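Cytochrome (Paracoccus pantotrophus, PDB 2XTS) supplies the haem c electron-transfer part of sulfane dehydrogenase SoxCD, represented here by the N-terminal portion of SoxD, and probably accepts electrons from oxidation of protein-bound sulfur. Local coordinates at residues Arg7-Leu10 / Pro11-Ser15; Ser87-Tyr90 / Asp91-Arg95; Tyr111-Thr114 / Ala115-Tyr119. All coordinates share one frame; numbering follows the deposited sequence.

Contact 1 (Arg7-Leu10 / Pro11-Ser15); sequences REAL and PEEIS. With CA (calcium ion), chain B.
Arg7 and Glu13 meet end-on across the junction of strand 7-8 and helix 11-17, the guanidinium giving one nitrogen to each carboxylate oxygen. NH1 of Arg7 lies 2.7 Å from Glu13 OE1, on its syn lone pair, and NH2 lies 3.0 Å from OE2. Both acceptors stay close to the guanidinium plane, but the carboxylate is turned by 39° against it. The bend of the arginine chain at chi2 (91°) lays it alongside the following residues, where NH1 also donates to Glu8 O at 3.0 Å. Glu13 OE1 takes a second bond from Leu10 N at 2.9 Å, nearly straight at 176°, met on the anti side but well out of the carboxylate plane. OE2 is further held by the backbone N of Asp5 of a Sulfite dehydrogenase chain. With a methionine in place of Arg7, both N-H donors go, and the buried Glu13 carboxylate would probably lose its compensating charge and turn more readily away from Leu10 N. Beside this polar grip, Ala9 CB rests on Ile14 CG1 at 3.9 Å. The other flank is looser: Pro11 and Glu8 are exposed, and the Glu12 chain bends at chi2, OE1 staying near Leu10 CB while OE2 binds a calcium ion at 2.3 Å. Arg7 and Glu8 pair antiparallel with a strand of another Sulfite dehydrogenase chain. Leu10 O receives Ile14 N at 3.0 Å. Pro11 occupies N1, and Glu13, at N3, takes the N-H of the N-cap residue Leu10, one half of a capping box; the leucine side chain cannot supply the other.

Contact 2 (Ser87-Tyr90 / Asp91-Arg95); sequences STVY and DYVHR. With HEC (heme c), chain U.
Tyr92 begins its course to the haem beside Thr88 O, which its CB approaches to 3.2 Å while the backbone N of Tyr92 donates to the same oxygen at 2.9 Å. CG stands anti to the backbone N (chi1 -180°), which swings the ring out from the helix toward the porphyrin. CD2 then comes within 3.9 Å of haem C2A, and CE2 closes to 3.4 Å of that same carbon. The ring directs an edge at haem C1A. At the tip, OH sits 3.6 Å from haem CBD, a carbon of a propionate arm. Met97, the second axial ligand of the iron, touches the Tyr92 side chain, so this ring belongs to the methionine side of the haem. A helix that runs just ahead of the axial methionine and lines this side of the porphyrin is a standard element of the class I cytochrome c fold, and helix 86-96 fills that place. One turn from Val89, Val93 adds an apolar contact: its two methyls, CG1 and CG2, both reach haem CMB at 3.7 Å. Its CG2 also lies close to Val89 O, which accepts the Val93 N-H. Away from the haem, Tyr90 and His94 run side by side in the same direction. Their planes differ by 23°, but the centroids are 5.6 Å apart, so the rings are slid past each other and barely overlap; His94 CB meets Tyr90 CE1 at 4.1 Å. ND1 of the imidazole is hydrogen-bonded to Thr110 OG1. Asp91 OD2 accepts from Val21 N, while Arg95 forms a salt bridge to Glu172 of a Sulfite dehydrogenase chain.

Contact 3 (Tyr111-Thr114 / Ala115-Tyr119); sequences YAIT and AFLLY
Thr114 O accepts the N-H of Leu118 at 2.9 Å with an N-H...O angle of 163°, the straightest of four main-chain bonds of equal rounded length in which the N-H groups of 115-118 donate to the carbonyls of 111-114. The side chain of Leu118 folds beside the same oxygen, its CG 3.5 Å from Thr114 O. Leu117 repeats the arrangement one residue earlier: CG lies anti to the carbonyl carbon (chi1 -70°), which brings it beside the backbone and to 3.5 Å from Ile113 O. From there CD1 of Leu117 reaches CG2 of Ile113 at 4.1 Å, the two side chains lying alongside and pointing the same way. Ile113 and Leu117 lie on one side of helix 107-120, the C-terminal helix of the cytochrome c domain, which in this fold packs against the N-terminal helix, here 35-45. Ile113 touches the haem and is near Cys46, which is covalently bound to the haem. Ala112 packs on Thr37 and Leu41 of helix 35-45, and the Phe116 ring meets that of Phe42. Ala115 CB lies 3.4 Å from Ala112 O and packs on Leu130 of strand 129-131. Thr114 turns OG1 back to Thr110 O, a hydrogen bond that satisfies the hydroxyl within the helix, while the OH of Tyr111 is hydrogen-bonded to Arg29 O.

Overall arrangement
From the N terminus the three contacts come strictly in series, each within one continuous stretch; none encloses a long loop, and none nests in or crosses another. Contact 1 turns strand 7-8 into helix 11-17 at the edge of the chain, against Sulfite dehydrogenase chains, with its centre about 22 Å from that of contact 2 and about 30 Å from that of contact 3. Contacts 2 and 3 lie within successive helices, 86-96 and 107-120, and their centres are about 11 Å apart. These two touch: Tyr90 CE2 packs on Tyr111 CD1 at 3.7 Å, and Val89 CG1 on Leu117 CD1 at 3.8 Å, joining two haem-lining helices.

Contact 1 (Arg7-Leu10 / Pro11-Ser15)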
ATOM      1  N   ARG D   7      -0.440  22.225 -25.338  1.00 11.52           N
ATOM      2  CA  ARG D   7      -0.538  22.972 -26.585  1.00 11.43           C
ATOM      3  C   ARG D   7      -2.004  23.160 -26.923  1.00 11.14           C
ATOM      4  O   ARG D   7      -2.875  22.459 -26.410  1.00 10.85           O
ATOM      5  CB  ARG D   7       0.257  22.283 -27.700  1.00 12.17           C
ATOM      6  CG  ARG D   7      -0.101  20.851 -27.948  1.00 13.37           C
ATOM      7  CD  ARG D   7      -1.151  20.723 -28.970  1.00 14.47           C
ATOM      8  NE  ARG D   7      -1.485  19.335 -29.273  1.00 14.40           N
ATOM      9  CZ  ARG D   7      -2.577  18.983 -29.936  1.00 12.63           C
ATOM     10  NH1 ARG D   7      -3.432  19.911 -30.349  1.00 13.25           N
ATOM     11  NH2 ARG D   7      -2.826  17.699 -30.151  1.00 12.72           N
ATOM     12  N   GLU D   8      -2.284  24.146 -27.770  1.00 11.55           N
ATOM     13  CA  GLU D   8      -3.646  24.468 -28.089  1.00 11.97           C
ATOM     14  C   GLU D   8      -4.335  23.331 -28.823  1.00 11.33           C
ATOM     15  O   GLU D   8      -3.819  22.796 -29.810  1.00 11.83           O
ATOM     16  CB  GLU D   8      -3.750  25.757 -28.910  1.00 12.97           C
ATOM     17  CG  GLU D   8      -5.185  26.207 -29.208  1.00 15.72           C
ATOM     18  CD  GLU D   8      -5.319  27.677 -29.557  1.00 21.24           C
ATOM     19  OE1 GLU D   8      -4.300  28.397 -29.580  1.00 24.95           O
ATOM     20  OE2 GLU D   8      -6.468  28.092 -29.802  1.00 24.84           O
ATOM     21  N   ALA D   9      -5.517  22.976 -28.324  1.00 11.47           N
ATOM     22  CA  ALA D   9      -6.388  22.034 -28.982  1.00 11.17           C
ATOM     23  C   ALA D   9      -6.945  22.609 -30.291  1.00 11.49           C
ATOM     24  O   ALA D   9      -7.349  23.774 -30.363  1.00 13.17           O
ATOM     25  CB  ALA D   9      -7.521  21.585 -28.035  1.00 13.34           C
ATOM     26  N   LEU D  10      -6.950  21.777 -31.331  1.00 11.48           N
ATOM     27  CA  LEU D  10      -7.481  22.178 -32.638  1.00 11.43           C
ATOM     28  C   LEU D  10      -8.986  21.953 -32.722  1.00 11.69           C
ATOM     29  O   LEU D  10      -9.525  21.071 -32.045  1.00 11.30           O
ATOM     30  CB  LEU D  10      -6.761  21.414 -33.750  1.00 12.12           C
ATOM     31  CG  LEU D  10      -5.259  21.675 -33.844  1.00 13.51           C
ATOM     32  CD1 LEU D  10      -4.680  20.852 -34.977  1.00 16.96           C
ATOM     33  CD2 LEU D  10      -5.000  23.172 -34.025  1.00 16.33           C
ATOM     34  N   PRO D  11      -9.672  22.729 -33.575  1.00 12.00           N
ATOM     35  CA  PRO D  11     -11.107  22.530 -33.711  1.00 11.60           C
ATOM     36  C   PRO D  11     -11.547  21.085 -34.006  1.00 11.26           C
ATOM     37  O   PRO D  11     -12.536  20.626 -33.438  1.00 11.64           O
ATOM     38  CB  PRO D  11     -11.486  23.499 -34.851  1.00 12.48           C
ATOM     39  CG  PRO D  11     -10.434  24.520 -34.814  1.00 13.75           C
ATOM     40  CD  PRO D  11      -9.194  23.851 -34.411  1.00 13.07           C
ATOM     41  N   GLU D  12     -10.834  20.385 -34.877  1.00 11.37           N
ATOM     42  CA  GLU D  12     -11.145  18.999 -35.226  1.00 11.24           C
ATOM     43  C   GLU D  12     -11.049  18.083 -34.001  1.00 10.98           C
ATOM     44  O   GLU D  12     -11.763  17.096 -33.906  1.00 12.38           O
ATOM     45  CB  GLU D  12     -10.170  18.471 -36.304  1.00 12.35           C
ATOM     46  CG  GLU D  12     -10.234  19.090 -37.692  1.00 13.86           C
ATOM     47  CD  GLU D  12      -9.511  20.430 -37.828  1.00 15.75           C
ATOM     48  OE1 GLU D  12      -8.932  20.987 -36.858  1.00 16.75           O
ATOM     49  OE2 GLU D  12      -9.553  20.955 -38.946  1.00 19.49           O
ATOM     50  N   GLU D  13     -10.083  18.368 -33.136  1.00 10.21           N
ATOM     51  CA  GLU D  13      -9.863  17.568 -31.928  1.00  9.63           C
ATOM     52  C   GLU D  13     -10.983  17.794 -30.913  1.00  9.22           C
ATOM     53  O   GLU D  13     -11.547  16.852 -30.355  1.00  9.57           O
ATOM     54  CB  GLU D  13      -8.519  17.919 -31.322  1.00  9.43           C
ATOM     55  CG  GLU D  13      -7.352  17.454 -32.174  1.00 10.32           C
ATOM     56  CD  GLU D  13      -6.000  18.018 -31.760  1.00  9.35           C
ATOM     57  OE1 GLU D  13      -5.931  19.108 -31.119  1.00 11.00           O
ATOM     58  OE2 GLU D  13      -4.997  17.377 -32.151  1.00 11.83           O
ATOM     59  N   ILE D  14     -11.336  19.050 -30.710  1.00  9.06           N
ATOM     60  CA  ILE D  14     -12.443  19.375 -29.824  1.00  8.50           C
ATOM     61  C   ILE D  14     -13.743  18.753 -30.324  1.00  9.38           C
ATOM     62  O   ILE D  14     -14.525  18.151 -29.553  1.00 10.10           O
ATOM     63  CB  ILE D  14     -12.598  20.901 -29.705  1.00  9.53           C
ATOM     64  CG1 ILE D  14     -11.337  21.509 -29.041  1.00 10.24           C
ATOM     65  CG2 ILE D  14     -13.885  21.267 -28.935  1.00 11.42           C
ATOM     66  CD1 ILE D  14     -11.255  23.021 -29.120  1.00 12.68           C
ATOM     67  N   SER D  15     -13.988  18.880 -31.625  1.00  9.75           N
ATOM     68  CA  SER D  15     -15.206  18.317 -32.210  1.00 10.13           C
ATOM     69  C   SER D  15     -15.249  16.798 -32.032  1.00  9.71           C
ATOM     70  O   SER D  15     -16.323  16.224 -31.867  1.00 11.21           O
ATOM     71  CB  SER D  15     -15.284  18.668 -33.706  1.00 10.54           C
ATOM     72  OG  SER D  15     -16.446  18.139 -34.296  1.00 16.19           O
TER
HETATM   73 CA    CA B1230     -10.026  20.182 -41.073  0.60  4.88          CA
HETATM   74  O   HOH W   1      -8.126  21.551 -41.899  1.00 26.93           O

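Contact 2 (Ser87-Tyr90 / Asp91-Arg95)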
ATOM      1  N   SER D  87     -31.842  15.577 -23.765  1.00  7.71           N
ATOM      2  CA  SER D  87     -30.432  15.729 -24.063  1.00  7.14           C
ATOM      3  C   SER D  87     -29.630  14.499 -23.676  1.00  6.82           C
ATOM      4  O   SER D  87     -28.748  14.057 -24.415  1.00  7.17           O
ATOM      5  CB  SER D  87     -29.869  16.941 -23.348  1.00  7.89           C
ATOM      6  OG  SER D  87     -30.142  16.893 -21.977  1.00  8.24           O
ATOM      7  N   THR D  88     -29.926  13.948 -22.506  1.00  7.17           N
ATOM      8  CA  THR D  88     -29.183  12.813 -21.975  1.00  7.21           C
ATOM      9  C   THR D  88     -29.323  11.600 -22.885  1.00  7.35           C
ATOM     10  O   THR D  88     -28.396  10.807 -23.029  1.00  7.83           O
ATOM     11  CB  THR D  88     -29.681  12.476 -20.579  1.00  7.33           C
ATOM     12  OG1 THR D  88     -29.863  13.685 -19.827  1.00  8.16           O
ATOM     13  CG2 THR D  88     -28.747  11.518 -19.863  1.00  8.62           C
ATOM     14  N   VAL D  89     -30.509  11.426 -23.458  1.00  7.63           N
ATOM     15  CA  VAL D  89     -30.757  10.288 -24.341  1.00  7.90           C
ATOM     16  C   VAL D  89     -29.839  10.360 -25.565  1.00  7.74           C
ATOM     17  O   VAL D  89     -29.121   9.428 -25.896  1.00  8.25           O
ATOM     18  CB  VAL D  89     -32.209  10.226 -24.806  1.00  7.81           C
ATOM     19  CG1 VAL D  89     -32.451   8.991 -25.677  1.00  9.29           C
ATOM     20  CG2 VAL D  89     -33.166  10.210 -23.591  1.00  8.63           C
ATOM     21  N   TYR D  90     -29.868  11.502 -26.227  1.00  7.83           N
ATOM     22  CA  TYR D  90     -29.041  11.699 -27.382  1.00  7.06           C
ATOM     23  C   TYR D  90     -27.581  11.456 -27.051  1.00  6.95           C
ATOM     24  O   TYR D  90     -26.857  10.731 -27.736  1.00  7.37           O
ATOM     25  CB  TYR D  90     -29.253  13.138 -27.923  1.00  7.42           C
ATOM     26  CG  TYR D  90     -28.500  13.347 -29.208  1.00  8.79           C
ATOM     27  CD1 TYR D  90     -27.122  13.518 -29.201  1.00 11.57           C
ATOM     28  CD2 TYR D  90     -29.160  13.344 -30.438  1.00 11.82           C
ATOM     29  CE1 TYR D  90     -26.408  13.669 -30.387  1.00 13.83           C
ATOM     30  CE2 TYR D  90     -28.453  13.504 -31.618  1.00 13.93           C
ATOM     31  CZ  TYR D  90     -27.082  13.645 -31.585  1.00 13.84           C
ATOM     32  OH  TYR D  90     -26.386  13.815 -32.754  1.00 21.35           O
ATOM     33  N   ASP D  91     -27.131  12.146 -26.022  1.00  7.24           N
ATOM     34  CA  ASP D  91     -25.720  12.145 -25.681  1.00  7.04           C
ATOM     35  C   ASP D  91     -25.202  10.765 -25.317  1.00  6.79           C
ATOM     36  O   ASP D  91     -24.188  10.336 -25.832  1.00  7.47           O
ATOM     37  CB  ASP D  91     -25.560  13.169 -24.545  1.00  7.47           C
ATOM     38  CG  ASP D  91     -24.133  13.455 -24.144  1.00  8.72           C
ATOM     39  OD1 ASP D  91     -23.192  12.855 -24.694  1.00 10.91           O
ATOM     40  OD2 ASP D  91     -23.980  14.309 -23.238  1.00  9.35           O
ATOM     41  N   TYR D  92     -25.895  10.098 -24.410  1.00  6.87           N
ATOM     42  CA  TYR D  92     -25.468   8.804 -23.953  1.00  6.37           C
ATOM     43  C   TYR D  92     -25.467   7.801 -25.120  1.00  7.11           C
ATOM     44  O   TYR D  92     -24.531   7.013 -25.274  1.00  7.06           O
ATOM     45  CB  TYR D  92     -26.366   8.311 -22.812  1.00  7.05           C
ATOM     46  CG  TYR D  92     -25.974   6.952 -22.274  1.00  6.13           C
ATOM     47  CD1 TYR D  92     -24.818   6.783 -21.488  1.00  6.07           C
ATOM     48  CD2 TYR D  92     -26.689   5.812 -22.598  1.00  6.40           C
ATOM     49  CE1 TYR D  92     -24.450   5.528 -21.011  1.00  6.42           C
ATOM     50  CE2 TYR D  92     -26.311   4.589 -22.102  1.00  6.72           C
ATOM     51  CZ  TYR D  92     -25.189   4.447 -21.317  1.00  6.20           C
ATOM     52  OH  TYR D  92     -24.883   3.197 -20.846  1.00  7.70           O
ATOM     53  N   VAL D  93     -26.539   7.785 -25.916  1.00  6.88           N
ATOM     54  CA  VAL D  93     -26.600   6.857 -27.043  1.00  8.00           C
ATOM     55  C   VAL D  93     -25.434   7.104 -27.996  1.00  7.56           C
ATOM     56  O   VAL D  93     -24.756   6.180 -28.438  1.00  7.58           O
ATOM     57  CB  VAL D  93     -27.966   6.940 -27.767  1.00  8.24           C
ATOM     58  CG1 VAL D  93     -27.909   6.228 -29.101  1.00 10.80           C
ATOM     59  CG2 VAL D  93     -29.078   6.362 -26.894  1.00 10.40           C
ATOM     60  N   HIS D  94     -25.230   8.369 -28.341  1.00  7.46           N
ATOM     61  CA  HIS D  94     -24.192   8.726 -29.294  1.00  7.81           C
ATOM     62  C   HIS D  94     -22.796   8.303 -28.821  1.00  7.70           C
ATOM     63  O   HIS D  94     -21.975   7.844 -29.615  1.00  8.35           O
ATOM     64  CB  HIS D  94     -24.245  10.244 -29.537  1.00  8.55           C
ATOM     65  CG  HIS D  94     -23.410  10.720 -30.679  1.00 10.42           C
ATOM     66  ND1 HIS D  94     -23.785  10.541 -31.991  1.00 12.37           N
ATOM     67  CD2 HIS D  94     -22.247  11.408 -30.707  1.00 13.00           C
ATOM     68  CE1 HIS D  94     -22.875  11.079 -32.785  1.00 13.22           C
ATOM     69  NE2 HIS D  94     -21.929  11.602 -32.032  1.00 14.82           N
ATOM     70  N   ARG D  95     -22.534   8.495 -27.533  1.00  7.52           N
ATOM     71  CA  ARG D  95     -21.204   8.290 -26.955  1.00  7.45           C
ATOM     72  C   ARG D  95     -20.897   6.873 -26.542  1.00  6.99           C
ATOM     73  O   ARG D  95     -19.742   6.483 -26.571  1.00  8.21           O
ATOM     74  CB  ARG D  95     -21.041   9.230 -25.749  1.00  7.26           C
ATOM     75  CG  ARG D  95     -19.702   9.145 -25.020  1.00  8.55           C
ATOM     76  CD  ARG D  95     -18.494   9.537 -25.841  1.00  9.85           C
ATOM     77  NE  ARG D  95     -17.283   9.555 -25.031  1.00  9.47           N
ATOM     78  CZ  ARG D  95     -16.628   8.465 -24.659  1.00  8.58           C
ATOM     79  NH1 ARG D  95     -17.058   7.281 -25.042  1.00  9.49           N
ATOM     80  NH2 ARG D  95     -15.545   8.559 -23.896  1.00 10.67           N
TER
HETATM   81 FE   HEC U 500     -27.924  -0.120 -24.644  1.00  2.11          FE
HETATM   82  CHA HEC U 500     -27.865   1.059 -21.459  1.00  1.93           C
HETATM   83  CHB HEC U 500     -29.635   2.612 -25.640  1.00  1.73           C
HETATM   84  CHC HEC U 500     -27.633  -1.140 -27.840  1.00  1.97           C
HETATM   85  CHD HEC U 500     -26.776  -3.096 -23.577  1.00  2.08           C
HETATM   86  NA  HEC U 500     -28.610   1.502 -23.732  1.00  1.82           N
HETATM   87  C1A HEC U 500     -28.555   1.783 -22.383  1.00  2.02           C
HETATM   88  C2A HEC U 500     -29.298   3.011 -22.104  1.00  1.95           C
HETATM   89  C3A HEC U 500     -29.800   3.447 -23.271  1.00  1.90           C
HETATM   90  C4A HEC U 500     -29.363   2.505 -24.298  1.00  2.08           C
HETATM   91  CMA HEC U 500     -30.629   4.716 -23.529  1.00  2.53           C
HETATM   92  CAA HEC U 500     -29.461   3.639 -20.698  1.00  2.24           C
HETATM   93  CBA HEC U 500     -30.613   2.994 -19.923  1.00  2.61           C
HETATM   94  CGA HEC U 500     -30.873   3.613 -18.586  1.00  2.84           C
HETATM   95  O1A HEC U 500     -29.941   4.115 -17.973  1.00  2.51           O
HETATM   96  O2A HEC U 500     -32.065   3.557 -18.197  1.00  3.39           O
HETATM   97  NB  HEC U 500     -28.483   0.624 -26.390  1.00  2.23           N
HETATM   98  C1B HEC U 500     -29.163   1.783 -26.619  1.00  1.90           C
HETATM   99  C2B HEC U 500     -29.182   2.017 -28.053  1.00  1.93           C
HETATM  100  C3B HEC U 500     -28.640   0.977 -28.655  1.00  2.28           C
HETATM  101  C4B HEC U 500     -28.168   0.090 -27.635  1.00  2.32           C
HETATM  102  CMB HEC U 500     -29.969   3.209 -28.662  1.00  2.67           C
HETATM  103  CAB HEC U 500     -28.430   0.777 -30.161  1.00  2.72           C
HETATM  104  CBB HEC U 500     -27.684   1.996 -30.760  1.00  2.68           C
HETATM  105  NC  HEC U 500     -27.319  -1.799 -25.553  1.00  1.86           N
HETATM  106  C1C HEC U 500     -27.298  -2.062 -26.902  1.00  2.29           C
HETATM  107  C2C HEC U 500     -26.833  -3.399 -27.125  1.00  2.42           C
HETATM  108  C3C HEC U 500     -26.649  -3.942 -25.923  1.00  2.50           C
HETATM  109  C4C HEC U 500     -26.950  -2.948 -24.921  1.00  1.73           C
HETATM  110  CMC HEC U 500     -26.717  -4.078 -28.512  1.00  3.03           C
HETATM  111  CAC HEC U 500     -26.249  -5.367 -25.558  1.00  3.14           C
HETATM  112  CBC HEC U 500     -25.071  -6.060 -26.168  1.00  2.70           C
HETATM  113  ND  HEC U 500     -27.393  -0.865 -22.872  1.00  1.84           N
HETATM  114  C1D HEC U 500     -26.847  -2.107 -22.640  1.00  1.97           C
HETATM  115  C2D HEC U 500     -26.415  -2.254 -21.292  1.00  2.36           C
HETATM  116  C3D HEC U 500     -26.733  -0.975 -20.664  1.00  2.27           C
HETATM  117  C4D HEC U 500     -27.360  -0.189 -21.663  1.00  1.91           C
HETATM  118  CMD HEC U 500     -25.724  -3.414 -20.593  1.00  2.87           C
HETATM  119  CAD HEC U 500     -26.431  -0.600 -19.224  1.00  2.20           C
HETATM  120  CBD HEC U 500     -25.043   0.040 -19.157  1.00  2.41           C
HETATM  121  CGD HEC U 500     -24.646   0.444 -17.775  1.00  2.24           C
HETATM  122  O1D HEC U 500     -25.497   0.448 -16.861  1.00  3.28           O
HETATM  123  O2D HEC U 500     -23.491   0.905 -17.622  1.00  2.97           O

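Contact 3 (Tyr111-Thr114 / Ala115-Tyr119)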
ATOM      1  N   TYR D 111     -30.310  11.150 -33.856  1.00  8.93           N
ATOM      2  CA  TYR D 111     -31.624  11.810 -33.853  1.00  9.15           C
ATOM      3  C   TYR D 111     -32.753  10.840 -34.148  1.00  9.04           C
ATOM      4  O   TYR D 111     -33.795  10.871 -33.504  1.00  8.71           O
ATOM      5  CB  TYR D 111     -31.699  12.976 -34.845  1.00  9.59           C
ATOM      6  CG  TYR D 111     -31.035  14.258 -34.385  1.00  9.55           C
ATOM      7  CD1 TYR D 111     -31.476  14.937 -33.249  1.00 11.64           C
ATOM      8  CD2 TYR D 111     -29.953  14.782 -35.075  1.00  8.64           C
ATOM      9  CE1 TYR D 111     -30.866  16.125 -32.851  1.00 12.46           C
ATOM     10  CE2 TYR D 111     -29.331  15.946 -34.678  1.00  9.98           C
ATOM     11  CZ  TYR D 111     -29.787  16.611 -33.566  1.00  9.86           C
ATOM     12  OH  TYR D 111     -29.156  17.768 -33.174  1.00 12.88           O
ATOM     13  N   ALA D 112     -32.556   9.995 -35.159  1.00  9.11           N
ATOM     14  CA  ALA D 112     -33.577   8.998 -35.522  1.00  8.92           C
ATOM     15  C   ALA D 112     -33.862   8.031 -34.374  1.00  8.35           C
ATOM     16  O   ALA D 112     -35.019   7.757 -34.048  1.00  8.95           O
ATOM     17  CB  ALA D 112     -33.170   8.235 -36.762  1.00  9.87           C
ATOM     18  N   ILE D 113     -32.807   7.502 -33.764  1.00  8.43           N
ATOM     19  CA  ILE D 113     -32.988   6.571 -32.660  1.00  8.62           C
ATOM     20  C   ILE D 113     -33.696   7.262 -31.496  1.00  8.57           C
ATOM     21  O   ILE D 113     -34.557   6.687 -30.847  1.00  9.29           O
ATOM     22  CB  ILE D 113     -31.633   5.961 -32.205  1.00  9.09           C
ATOM     23  CG1 ILE D 113     -31.181   4.926 -33.247  1.00 10.32           C
ATOM     24  CG2 ILE D 113     -31.731   5.352 -30.798  1.00 10.39           C
ATOM     25  CD1 ILE D 113     -29.758   4.519 -33.083  1.00 14.08           C
ATOM     26  N   THR D 114     -33.316   8.503 -31.213  1.00  8.35           N
ATOM     27  CA  THR D 114     -33.949   9.252 -30.137  1.00  8.29           C
ATOM     28  C   THR D 114     -35.436   9.461 -30.444  1.00  8.57           C
ATOM     29  O   THR D 114     -36.269   9.294 -29.571  1.00  9.49           O
ATOM     30  CB  THR D 114     -33.210  10.583 -29.863  1.00  8.59           C
ATOM     31  OG1 THR D 114     -31.850  10.311 -29.514  1.00  9.58           O
ATOM     32  CG2 THR D 114     -33.818  11.331 -28.712  1.00  9.13           C
ATOM     33  N   ALA D 115     -35.774   9.772 -31.693  1.00  9.03           N
ATOM     34  CA  ALA D 115     -37.178   9.864 -32.094  1.00  9.18           C
ATOM     35  C   ALA D 115     -37.920   8.551 -31.849  1.00  9.13           C
ATOM     36  O   ALA D 115     -39.033   8.536 -31.340  1.00  9.58           O
ATOM     37  CB  ALA D 115     -37.286  10.265 -33.568  1.00  9.91           C
ATOM     38  N   PHE D 116     -37.290   7.438 -32.216  1.00  8.40           N
ATOM     39  CA  PHE D 116     -37.901   6.119 -31.990  1.00  8.68           C
ATOM     40  C   PHE D 116     -38.093   5.815 -30.492  1.00  8.56           C
ATOM     41  O   PHE D 116     -39.086   5.211 -30.099  1.00  9.05           O
ATOM     42  CB  PHE D 116     -37.042   5.014 -32.633  1.00  9.15           C
ATOM     43  CG  PHE D 116     -37.542   3.636 -32.354  1.00  9.81           C
ATOM     44  CD1 PHE D 116     -38.710   3.189 -32.947  1.00 11.49           C
ATOM     45  CD2 PHE D 116     -36.861   2.801 -31.470  1.00 11.34           C
ATOM     46  CE1 PHE D 116     -39.208   1.939 -32.681  1.00 11.18           C
ATOM     47  CE2 PHE D 116     -37.374   1.528 -31.194  1.00 10.86           C
ATOM     48  CZ  PHE D 116     -38.546   1.108 -31.813  1.00 11.67           C
ATOM     49  N   LEU D 117     -37.125   6.192 -29.659  1.00  8.11           N
ATOM     50  CA  LEU D 117     -37.274   5.997 -28.212  1.00  8.53           C
ATOM     51  C   LEU D 117     -38.416   6.867 -27.670  1.00  8.66           C
ATOM     52  O   LEU D 117     -39.174   6.440 -26.809  1.00  9.11           O
ATOM     53  CB  LEU D 117     -35.946   6.251 -27.484  1.00  8.59           C
ATOM     54  CG  LEU D 117     -34.874   5.186 -27.737  1.00  9.10           C
ATOM     55  CD1 LEU D 117     -33.578   5.684 -27.140  1.00  9.75           C
ATOM     56  CD2 LEU D 117     -35.283   3.841 -27.151  1.00  9.97           C
ATOM     57  N   LEU D 118     -38.560   8.089 -28.175  1.00  8.48           N
ATOM     58  CA  LEU D 118     -39.724   8.901 -27.792  1.00  9.18           C
ATOM     59  C   LEU D 118     -41.020   8.181 -28.182  1.00  9.53           C
ATOM     60  O   LEU D 118     -41.957   8.110 -27.409  1.00 10.30           O
ATOM     61  CB  LEU D 118     -39.684  10.273 -28.449  1.00  8.70           C
ATOM     62  CG  LEU D 118     -38.682  11.250 -27.863  1.00  9.97           C
ATOM     63  CD1 LEU D 118     -38.483  12.442 -28.786  1.00 11.45           C
ATOM     64  CD2 LEU D 118     -39.098  11.701 -26.461  1.00 12.29           C
ATOM     65  N   TYR D 119     -41.086   7.681 -29.408  1.00  9.90           N
ATOM     66  CA  TYR D 119     -42.280   6.981 -29.868  1.00  9.87           C
ATOM     67  C   TYR D 119     -42.567   5.737 -29.020  1.00  9.99           C
ATOM     68  O   TYR D 119     -43.704   5.473 -28.635  1.00 10.74           O
ATOM     69  CB  TYR D 119     -42.103   6.574 -31.330  1.00  9.85           C
ATOM     70  CG  TYR D 119     -43.171   5.623 -31.823  1.00 10.20           C
ATOM     71  CD1 TYR D 119     -44.452   6.091 -32.081  1.00 12.05           C
ATOM     72  CD2 TYR D 119     -42.917   4.251 -31.968  1.00 12.59           C
ATOM     73  CE1 TYR D 119     -45.448   5.226 -32.515  1.00 14.49           C
ATOM     74  CE2 TYR D 119     -43.911   3.393 -32.383  1.00 15.55           C
ATOM     75  CZ  TYR D 119     -45.172   3.896 -32.655  1.00 15.44           C
ATOM     76  OH  TYR D 119     -46.160   3.051 -33.073  1.00 20.65           O
TER